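Local atomic coordinates of histidine acid phosphatase (Bifidobacterium longum subsp. infantis, PDB entry 6RXD), a protein that hydrolyses phosphate groups from phytate (inositol hexakisphosphate) and probably also from less phosphorylated inositol phosphates and 2,3-bisphosphoglycerate. Residues A168-A173 / D180-P185; Y262-T267 / K296-E301; T465-M470 / W492-E497. All coordinates share one frame; numbering follows the deposited sequence.

Contact 1 (A168-A173 / D180-P185); sequences APTNPA and DFQKNP
Gln182 extends its carboxamide across to the loop at Thr170 and Asn171, where both branches of the amide are engaged. OE1 accepts an almost straight bond from Asn171 N at 2.9 Å, with 169° at the hydrogen and the donor tilted from the amide plane. Thr170 N reaches the same oxygen by a weak, more bent bond, while NE2 donates weakly to Thr170 OG1 at 3.2 Å, an arrangement that would favour this rotation of the amide over its flipped form. The bend at chi2 (75°) swings CD back toward the loop. Pro169 closes the tight part of the contact: its CB lies 3.2 Å from Gln182 OE1, and its CG rests against Asp180 O at 3.4 Å. An alanine in place of Gln182 would probably leave Asn171 N without its acceptor and Thr170 and Asn171 more mobile.

Two backbone bonds flank the single bridge of Pro172 with Gln182, Lys183 N to Asn171 O (3.0 Å) and Ala173 N to Phe181 O (2.8 Å). The Lys183 side is looser and bridged by water. Here Lys183 CE passes 3.6 Å from Asn171 ND2, and its NZ makes a salt bridge to Asp197. One water joins Lys183 NZ to Ala173 O; another links Asn171 ND2 to Lys183 O.

The backbone of Gln182 is also hydrogen-bonded to Tyr135 and Ser137 of the sheet, and Phe181 packs on helix 141-157. Asp180 lies close to the like-charged Glu151; both are zinc ligands in a crystal structure of this protein, though neither binds zinc here. The arrangement is that of a short strand of the mixed sheet in the histidine phosphatase fold, with an extended loop laid against it.

Contact 2 (Y262-T267 / K296-E301); sequences YKWYNT and KKIKSE
Lys297 lies alongside Tyr265, the two side chains pointing the same way, with its CG set between its own backbone N and carbonyl carbon (chi1 60°). From there the extended lysine chain brings CD to 3.7 Å from Tyr265 CE1, an aliphatic approach to the phenol. On the other face, Ile298 CG2 meets the edge of the Trp264 indole near its plane, 3.7 Å from CE3. Trp264 NE1 is hydrogen-bonded to Thr65 OG1 of helix 55-69, while Ile298 packs on that helix and on helix 301-317.

Between the faces, Trp264 and Ile298 form an antiparallel hydrogen-bonded pair, with Trp264 N to Ile298 O at 2.9 Å and Ile298 N to Trp264 O at 2.8 Å. Asn266 N adds a bond to Lys296 O at 2.9 Å, and Asn266 is the centre of an inverse gamma turn. At the other end a water donates to both Tyr262 O and Lys299 O.

This two-stranded ribbon is therefore joined by backbone bonds and apolar contact. Its pairing would depend little on charge, since the lysine ammonium groups would probably repel one another rather than hold the strands together.

Contact 3 (T465-M470 / W492-E497); sequences TPIVRM and WYKLTE
Tyr493 O receives the shortest direct hydrogen bond between the two segments, from Val468 N at 2.7 Å, and is also approached by Ile467 CA at 3.2 Å in a CA-H...O contact. Tyr493 N returns the bond to Val468 O at 2.8 Å, making Val468 and Tyr493 an antiparallel hydrogen-bonded pair. Val468 O also lies in plane at the edge of the Tyr493 ring.

Beside this ladder, Arg469 folds over the indole of Trp492. Its CB sits 3.4 Å from the centroid of the six-membered ring and 7° off the normal, a CH-pi contact. The chain is bent at chi2 and chi3, which place CD and NE; Trp492 CZ2 lies over the centre of the guanidinium, 3.5 Å above its plane. The two planes are 46° apart, so this is not a parallel stack. Salt bridges to Asp449 from NE and to Glu476 from NH1 hold the guanidinium in place. Ile467 CD1 comes obliquely to Trp492 CE3 at 3.8 Å, and Tyr451 meets the indole edge-to-face.

Farther along, Leu495 N donates to Pro466 O at 2.9 Å. Thr465 CG2 touches Thr496 OG1 at 3.7 Å and packs on Lys494, whose NZ shares a water with Thr465 OG1 and bonds to Asp512 O and Arg514 O. Leu495 itself packs on helix 372-386. With Lys494 at the N-cap, strand 493-494 passes directly into helix 495-501: a strand-to-helix junction on the mixed sheet, near the C-terminus of the chain.

How the contacts relate
Along the chain the three contacts follow in series, each closing before the next opens. Contacts 1 and 3 reach the same mixed sheet, through strand 181-183 and through strands 467-472 and 493-494, yet their centres are 28 Å apart and their nearest atoms about 17 Å. Contact 2 stands apart as its own two-stranded sheet beside helices 55-69, 251-258 and 301-317. It lies 42 Å from contact 1 and 54 Å from contact 3, centre to centre, with contact 3 on the opposite side of the chain's centre. Contacts 1 and 3 thus both belong to the region built on the mixed sheet, whereas contact 2 joins two chain segments amid helices at the far end of the molecule.

Contact 1 (A168-A173 / D180-P185)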
loop_
_atom_site.group_PDB
_atom_site.type_symbol
_atom_site.label_atom_id
_atom_site.label_comp_id
_atom_site.label_asym_id
_atom_site.label_seq_id
_atom_site.Cartn_x
_atom_site.Cartn_y
_atom_site.Cartn_z
ATOM N N ALA A 168 -22.304 -2.383 -14.646
ATOM C CA ALA A 168 -21.462 -2.448 -15.838
ATOM C C ALA A 168 -20.669 -1.153 -15.953
ATOM O O ALA A 168 -21.251 -0.064 -15.908
ATOM C CB ALA A 168 -22.320 -2.660 -17.081
ATOM N N PRO A 169 -19.335 -1.257 -16.088
ATOM C CA PRO A 169 -18.538 -0.030 -16.230
ATOM C C PRO A 169 -18.808 0.704 -17.534
ATOM O O PRO A 169 -19.096 0.065 -18.549
ATOM C CB PRO A 169 -17.093 -0.550 -16.230
ATOM C CG PRO A 169 -17.165 -1.845 -15.478
ATOM C CD PRO A 169 -18.483 -2.444 -15.895
ATOM N N THR A 170 -18.722 2.031 -17.497
ATOM C CA THR A 170 -18.754 2.829 -18.719
ATOM C C THR A 170 -17.360 2.888 -19.331
ATOM O O THR A 170 -17.211 3.096 -20.532
ATOM C CB THR A 170 -19.267 4.261 -18.464
ATOM O OG1 THR A 170 -18.554 4.849 -17.369
ATOM C CG2 THR A 170 -20.758 4.255 -18.151
ATOM N N ASN A 171 -16.342 2.703 -18.491
ATOM C CA ASN A 171 -14.954 2.651 -18.947
ATOM C C ASN A 171 -14.191 1.516 -18.258
ATOM O O ASN A 171 -13.459 1.748 -17.289
ATOM C CB ASN A 171 -14.266 3.994 -18.675
ATOM C CG ASN A 171 -12.951 4.143 -19.425
ATOM O OD1 ASN A 171 -12.694 3.442 -20.403
ATOM N ND2 ASN A 171 -12.119 5.071 -18.973
ATOM N N PRO A 172 -14.356 0.280 -18.760
ATOM C CA PRO A 172 -13.795 -0.890 -18.078
ATOM C C PRO A 172 -12.271 -0.977 -18.138
ATOM O O PRO A 172 -11.656 -0.560 -19.126
ATOM C CB PRO A 172 -14.404 -2.068 -18.846
ATOM C CG PRO A 172 -14.746 -1.512 -20.199
ATOM C CD PRO A 172 -15.166 -0.098 -19.936
ATOM N N ALA A 173 -11.679 -1.549 -17.094
ATOM C CA ALA A 173 -10.230 -1.754 -17.038
ATOM C C ALA A 173 -9.712 -2.589 -18.214
ATOM O O ALA A 173 -8.650 -2.295 -18.770
ATOM C CB ALA A 173 -9.849 -2.400 -15.719
ATOM N N ASP A 180 -15.401 -5.998 -15.049
ATOM C CA ASP A 180 -16.327 -5.433 -14.075
ATOM C C ASP A 180 -15.801 -4.168 -13.416
ATOM O O ASP A 180 -16.515 -3.527 -12.641
ATOM C CB ASP A 180 -16.689 -6.470 -13.006
ATOM C CG ASP A 180 -17.530 -7.603 -13.551
ATOM O OD1 ASP A 180 -18.132 -7.441 -14.632
ATOM O OD2 ASP A 180 -17.601 -8.656 -12.891
ATOM N N PHE A 181 -14.561 -3.805 -13.732
ATOM C CA PHE A 181 -13.892 -2.703 -13.046
ATOM C C PHE A 181 -13.902 -1.385 -13.804
ATOM O O PHE A 181 -13.349 -1.283 -14.894
ATOM C CB PHE A 181 -12.464 -3.120 -12.676
ATOM C CG PHE A 181 -12.426 -4.118 -11.564
ATOM C CD1 PHE A 181 -12.243 -3.698 -10.257
ATOM C CD2 PHE A 181 -12.669 -5.459 -11.811
ATOM C CE1 PHE A 181 -12.253 -4.606 -9.213
ATOM C CE2 PHE A 181 -12.682 -6.376 -10.771
ATOM C CZ PHE A 181 -12.485 -5.941 -9.471
ATOM N N GLN A 182 -14.551 -0.386 -13.214
ATOM C CA GLN A 182 -14.581 0.963 -13.765
ATOM C C GLN A 182 -13.280 1.694 -13.438
ATOM O O GLN A 182 -12.884 1.770 -12.284
ATOM C CB GLN A 182 -15.747 1.729 -13.150
ATOM C CG GLN A 182 -15.769 3.213 -13.467
ATOM C CD GLN A 182 -16.212 3.499 -14.879
ATOM O OE1 GLN A 182 -16.596 2.593 -15.615
ATOM N NE2 GLN A 182 -16.153 4.768 -15.274
ATOM N N LYS A 183 -12.617 2.237 -14.451
ATOM C CA LYS A 183 -11.401 3.006 -14.209
ATOM C C LYS A 183 -11.756 4.382 -13.646
ATOM O O LYS A 183 -12.587 5.103 -14.214
ATOM C CB LYS A 183 -10.590 3.126 -15.506
ATOM C CG LYS A 183 -9.979 1.805 -15.953
ATOM C CD LYS A 183 -9.060 1.976 -17.165
ATOM C CE LYS A 183 -9.841 2.321 -18.427
ATOM N NZ LYS A 183 -8.957 2.228 -19.632
ATOM N N ASN A 184 -11.162 4.728 -12.506
ATOM C CA ASN A 184 -11.392 6.037 -11.894
ATOM C C ASN A 184 -10.094 6.629 -11.357
ATOM O O ASN A 184 -9.878 6.681 -10.145
ATOM C CB ASN A 184 -12.426 5.936 -10.764
ATOM C CG ASN A 184 -13.026 7.277 -10.400
ATOM O OD1 ASN A 184 -12.471 8.332 -10.728
ATOM N ND2 ASN A 184 -14.161 7.248 -9.715
ATOM N N PRO A 185 -9.225 7.099 -12.258
ATOM C CA PRO A 185 -7.924 7.575 -11.783
ATOM C C PRO A 185 -7.997 8.946 -11.104
ATOM O O PRO A 185 -6.999 9.360 -10.514
ATOM C CB PRO A 185 -7.096 7.645 -13.075
ATOM C CG PRO A 185 -8.101 7.836 -14.157
ATOM C CD PRO A 185 -9.289 7.030 -13.728
HETATM O O HOH W 1 -12.887 6.487 -16.555
HETATM O O HOH W 2 -7.325 -0.031 -19.402
#

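Contact 2 (Y262-T267 / K296-E301)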
loop_
_atom_site.group_PDB
_atom_site.type_symbol
_atom_site.label_atom_id
_atom_site.label_comp_id
_atom_site.label_asym_id
_atom_site.label_seq_id
_atom_site.Cartn_x
_atom_site.Cartn_y
_atom_site.Cartn_z
ATOM N N TYR A 262 35.519 -1.585 -6.041
ATOM C CA TYR A 262 34.444 -2.415 -6.564
ATOM C C TYR A 262 33.235 -1.562 -6.886
ATOM O O TYR A 262 32.950 -0.577 -6.202
ATOM C CB TYR A 262 34.019 -3.463 -5.546
ATOM C CG TYR A 262 34.937 -4.650 -5.392
ATOM C CD1 TYR A 262 35.492 -5.294 -6.492
ATOM C CD2 TYR A 262 35.213 -5.156 -4.129
ATOM C CE1 TYR A 262 36.311 -6.398 -6.330
ATOM C CE2 TYR A 262 36.033 -6.249 -3.960
ATOM C CZ TYR A 262 36.578 -6.867 -5.057
ATOM O OH TYR A 262 37.385 -7.965 -4.863
ATOM N N LYS A 263 32.511 -1.984 -7.913
ATOM C CA LYS A 263 31.352 -1.257 -8.404
ATOM C C LYS A 263 30.618 -2.218 -9.329
ATOM O O LYS A 263 31.219 -2.832 -10.208
ATOM C CB LYS A 263 31.812 -0.014 -9.169
ATOM C CG LYS A 263 30.806 1.119 -9.241
ATOM C CD LYS A 263 31.476 2.402 -9.746
ATOM C CE LYS A 263 32.481 2.946 -8.730
ATOM N NZ LYS A 263 33.520 3.843 -9.325
ATOM N N TRP A 264 29.317 -2.384 -9.118
ATOM C CA TRP A 264 28.572 -3.304 -9.976
ATOM C C TRP A 264 27.419 -2.626 -10.661
ATOM O O TRP A 264 26.670 -1.885 -10.026
ATOM C CB TRP A 264 28.068 -4.523 -9.183
ATOM C CG TRP A 264 29.195 -5.334 -8.661
ATOM C CD1 TRP A 264 29.914 -6.272 -9.341
ATOM C CD2 TRP A 264 29.754 -5.270 -7.346
ATOM N NE1 TRP A 264 30.892 -6.797 -8.531
ATOM C CE2 TRP A 264 30.811 -6.203 -7.295
ATOM C CE3 TRP A 264 29.457 -4.520 -6.201
ATOM C CZ2 TRP A 264 31.588 -6.394 -6.146
ATOM C CZ3 TRP A 264 30.219 -4.716 -5.060
ATOM C CH2 TRP A 264 31.270 -5.651 -5.039
ATOM N N TYR A 265 27.292 -2.873 -11.962
ATOM C CA TYR A 265 26.167 -2.370 -12.738
ATOM C C TYR A 265 25.281 -3.521 -13.149
ATOM O O TYR A 265 25.711 -4.674 -13.184
ATOM C CB TYR A 265 26.655 -1.631 -13.993
ATOM C CG TYR A 265 27.424 -0.378 -13.674
ATOM C CD1 TYR A 265 26.778 0.845 -13.587
ATOM C CD2 TYR A 265 28.794 -0.422 -13.432
ATOM C CE1 TYR A 265 27.478 2.001 -13.271
ATOM C CE2 TYR A 265 29.503 0.738 -13.128
ATOM C CZ TYR A 265 28.834 1.938 -13.045
ATOM O OH TYR A 265 29.521 3.088 -12.741
ATOM N N ASN A 266 24.036 -3.200 -13.468
ATOM C CA ASN A 266 23.056 -4.215 -13.825
ATOM C C ASN A 266 23.195 -4.645 -15.287
ATOM O O ASN A 266 22.312 -4.407 -16.116
ATOM C CB ASN A 266 21.656 -3.685 -13.525
ATOM C CG ASN A 266 20.599 -4.762 -13.599
ATOM O OD1 ASN A 266 20.917 -5.949 -13.730
ATOM N ND2 ASN A 266 19.330 -4.359 -13.523
ATOM N N THR A 267 24.317 -5.297 -15.580
ATOM C CA THR A 267 24.644 -5.748 -16.927
ATOM C C THR A 267 25.040 -7.220 -16.888
ATOM O O THR A 267 25.098 -7.823 -15.818
ATOM C CB THR A 267 25.814 -4.954 -17.506
ATOM O OG1 THR A 267 26.984 -5.184 -16.704
ATOM C CG2 THR A 267 25.492 -3.459 -17.531
ATOM N N LYS A 296 21.329 0.906 -13.161
ATOM C CA LYS A 296 21.173 0.520 -11.758
ATOM C C LYS A 296 22.506 -0.057 -11.264
ATOM O O LYS A 296 23.174 -0.811 -11.989
ATOM C CB LYS A 296 20.069 -0.522 -11.603
ATOM C CG LYS A 296 18.656 -0.036 -11.960
ATOM C CD LYS A 296 18.207 1.146 -11.110
ATOM C CE LYS A 296 16.811 1.627 -11.541
ATOM N NZ LYS A 296 16.367 2.833 -10.795
ATOM N N LYS A 297 22.888 0.279 -10.033
ATOM C CA LYS A 297 24.239 -0.031 -9.569
ATOM C C LYS A 297 24.390 -0.202 -8.058
ATOM O O LYS A 297 23.552 0.256 -7.275
ATOM C CB LYS A 297 25.203 1.059 -10.042
ATOM C CG LYS A 297 24.879 2.456 -9.529
ATOM C CD LYS A 297 25.665 3.476 -10.358
ATOM C CE LYS A 297 24.995 4.831 -10.415
ATOM N NZ LYS A 297 25.714 5.696 -11.406
ATOM N N ILE A 298 25.462 -0.891 -7.671
ATOM C CA ILE A 298 25.904 -0.960 -6.282
ATOM C C ILE A 298 27.290 -0.311 -6.242
ATOM O O ILE A 298 28.219 -0.785 -6.909
ATOM C CB ILE A 298 25.996 -2.428 -5.774
ATOM C CG1 ILE A 298 24.600 -3.019 -5.542
ATOM C CG2 ILE A 298 26.813 -2.516 -4.486
ATOM C CD1 ILE A 298 24.613 -4.541 -5.198
ATOM N N LYS A 299 27.443 0.780 -5.494
ATOM C CA LYS A 299 28.758 1.414 -5.420
ATOM C C LYS A 299 29.216 1.665 -3.993
ATOM O O LYS A 299 30.265 2.260 -3.760
ATOM C CB LYS A 299 28.818 2.707 -6.246
ATOM C CG LYS A 299 28.049 3.871 -5.662
ATOM C CD LYS A 299 26.702 4.019 -6.341
ATOM C CE LYS A 299 25.897 5.163 -5.745
ATOM N NZ LYS A 299 25.816 6.334 -6.659
ATOM N N SER A 300 28.451 1.170 -3.034
ATOM C CA SER A 300 28.814 1.343 -1.643
ATOM C C SER A 300 28.183 0.254 -0.819
ATOM O O SER A 300 27.270 -0.432 -1.291
ATOM C CB SER A 300 28.271 2.664 -1.119
ATOM O OG SER A 300 26.858 2.636 -1.152
ATOM N N GLU A 301 28.627 0.133 0.432
ATOM C CA GLU A 301 27.969 -0.786 1.362
ATOM C C GLU A 301 26.499 -0.447 1.573
ATOM O O GLU A 301 25.667 -1.345 1.654
ATOM C CB GLU A 301 28.673 -0.823 2.724
ATOM C CG GLU A 301 30.042 -1.482 2.703
ATOM C CD GLU A 301 30.744 -1.373 4.040
ATOM O OE1 GLU A 301 30.472 -0.406 4.782
ATOM O OE2 GLU A 301 31.563 -2.253 4.366
HETATM O O HOH W 3 32.188 1.949 -5.634
#

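Contact 3 (T465-M470 / W492-E497)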
loop_
_atom_site.group_PDB
_atom_site.type_symbol
_atom_site.label_atom_id
_atom_site.label_comp_id
_atom_site.label_asym_id
_atom_site.label_seq_id
_atom_site.Cartn_x
_atom_site.Cartn_y
_atom_site.Cartn_z
ATOM N N THR A 465 -30.992 11.063 10.032
ATOM C CA THR A 465 -29.660 11.138 9.449
ATOM C C THR A 465 -29.001 9.760 9.459
ATOM O O THR A 465 -29.012 9.080 10.483
ATOM C CB THR A 465 -28.805 12.103 10.276
ATOM O OG1 THR A 465 -29.435 13.395 10.281
ATOM C CG2 THR A 465 -27.394 12.214 9.715
ATOM N N PRO A 466 -28.408 9.348 8.324
ATOM C CA PRO A 466 -27.689 8.065 8.258
ATOM C C PRO A 466 -26.461 8.080 9.160
ATOM O O PRO A 466 -25.965 9.151 9.505
ATOM C CB PRO A 466 -27.227 7.989 6.794
ATOM C CG PRO A 466 -28.117 8.962 6.047
ATOM C CD PRO A 466 -28.418 10.052 7.025
ATOM N N ILE A 467 -25.979 6.903 9.539
ATOM C CA ILE A 467 -24.832 6.817 10.435
ATOM C C ILE A 467 -23.754 5.924 9.836
ATOM O O ILE A 467 -24.035 5.055 9.009
ATOM C CB ILE A 467 -25.239 6.313 11.831
ATOM C CG1 ILE A 467 -25.885 4.930 11.742
ATOM C CG2 ILE A 467 -26.188 7.321 12.506
ATOM C CD1 ILE A 467 -26.107 4.287 13.108
ATOM N N VAL A 468 -22.507 6.163 10.234
ATOM C CA VAL A 468 -21.381 5.558 9.544
ATOM C C VAL A 468 -20.366 5.029 10.546
ATOM O O VAL A 468 -20.123 5.663 11.575
ATOM C CB VAL A 468 -20.677 6.624 8.660
ATOM C CG1 VAL A 468 -19.529 6.018 7.837
ATOM C CG2 VAL A 468 -21.680 7.335 7.720
ATOM N N ARG A 469 -19.748 3.894 10.226
ATOM C CA ARG A 469 -18.730 3.276 11.078
ATOM C C ARG A 469 -17.550 2.878 10.195
ATOM O O ARG A 469 -17.758 2.407 9.085
ATOM C CB ARG A 469 -19.338 2.031 11.750
ATOM C CG ARG A 469 -18.395 1.175 12.573
ATOM C CD ARG A 469 -17.756 0.034 11.755
ATOM N NE ARG A 469 -18.700 -0.940 11.190
ATOM C CZ ARG A 469 -19.370 -1.847 11.902
ATOM N NH1 ARG A 469 -19.245 -1.882 13.218
ATOM N NH2 ARG A 469 -20.187 -2.705 11.299
ATOM N N MET A 470 -16.323 3.065 10.684
ATOM C CA MET A 470 -15.121 2.769 9.891
ATOM C C MET A 470 -14.307 1.580 10.408
ATOM O O MET A 470 -14.171 1.388 11.628
ATOM C CB MET A 470 -14.209 4.009 9.823
ATOM C CG MET A 470 -12.801 3.737 9.245
ATOM S SD MET A 470 -11.958 5.246 8.721
ATOM C CE MET A 470 -12.154 6.268 10.199
ATOM N N TRP A 492 -20.120 4.793 15.893
ATOM C CA TRP A 492 -20.964 5.229 14.786
ATOM C C TRP A 492 -21.104 6.748 14.811
ATOM O O TRP A 492 -21.228 7.342 15.880
ATOM C CB TRP A 492 -22.348 4.569 14.870
ATOM C CG TRP A 492 -22.269 3.090 14.724
ATOM C CD1 TRP A 492 -21.969 2.178 15.704
ATOM C CD2 TRP A 492 -22.473 2.337 13.524
ATOM N NE1 TRP A 492 -21.965 0.908 15.180
ATOM C CE2 TRP A 492 -22.272 0.977 13.843
ATOM C CE3 TRP A 492 -22.797 2.684 12.204
ATOM C CZ2 TRP A 492 -22.393 -0.045 12.892
ATOM C CZ3 TRP A 492 -22.919 1.674 11.261
ATOM C CH2 TRP A 492 -22.720 0.323 11.610
ATOM N N TYR A 493 -21.107 7.356 13.620
ATOM C CA TYR A 493 -21.153 8.813 13.473
ATOM C C TYR A 493 -22.197 9.218 12.446
ATOM O O TYR A 493 -22.313 8.586 11.386
ATOM C CB TYR A 493 -19.804 9.318 12.967
ATOM C CG TYR A 493 -18.663 9.081 13.913
ATOM C CD1 TYR A 493 -18.158 10.121 14.674
ATOM C CD2 TYR A 493 -18.095 7.816 14.056
ATOM C CE1 TYR A 493 -17.096 9.918 15.546
ATOM C CE2 TYR A 493 -17.023 7.602 14.933
ATOM C CZ TYR A 493 -16.537 8.657 15.668
ATOM O OH TYR A 493 -15.483 8.465 16.528
ATOM N N LYS A 494 -22.917 10.300 12.729
ATOM C CA LYS A 494 -23.871 10.838 11.760
ATOM C C LYS A 494 -23.160 11.299 10.493
ATOM O O LYS A 494 -22.043 11.838 10.551
ATOM C CB LYS A 494 -24.620 12.028 12.343
ATOM C CG LYS A 494 -25.727 11.676 13.319
ATOM C CD LYS A 494 -26.580 12.920 13.577
ATOM C CE LYS A 494 -27.683 12.638 14.604
ATOM N NZ LYS A 494 -28.480 13.874 14.928
ATOM N N LEU A 495 -23.817 11.096 9.355
ATOM C CA LEU A 495 -23.278 11.558 8.079
ATOM C C LEU A 495 -23.078 13.073 8.086
ATOM O O LEU A 495 -22.088 13.582 7.553
ATOM C CB LEU A 495 -24.207 11.147 6.936
ATOM C CG LEU A 495 -23.789 11.572 5.525
ATOM C CD1 LEU A 495 -22.484 10.921 5.123
ATOM C CD2 LEU A 495 -24.890 11.214 4.538
ATOM N N THR A 496 -24.016 13.790 8.691
ATOM C CA THR A 496 -23.896 15.244 8.799
ATOM C C THR A 496 -22.627 15.617 9.569
ATOM O O THR A 496 -21.924 16.567 9.213
ATOM C CB THR A 496 -25.110 15.855 9.508
ATOM O OG1 THR A 496 -25.362 15.127 10.717
ATOM C CG2 THR A 496 -26.354 15.786 8.621
ATOM N N GLU A 497 -22.340 14.859 10.624
ATOM C CA GLU A 497 -21.175 15.129 11.455
ATOM C C GLU A 497 -19.895 14.895 10.670
ATOM O O GLU A 497 -18.965 15.704 10.746
ATOM C CB GLU A 497 -21.202 14.279 12.737
ATOM C CG GLU A 497 -19.899 14.322 13.548
ATOM C CD GLU A 497 -19.659 15.642 14.256
ATOM O OE1 GLU A 497 -20.488 16.567 14.131
ATOM O OE2 GLU A 497 -18.625 15.760 14.955
HETATM O O HOH W 4 -29.437 14.868 12.595
#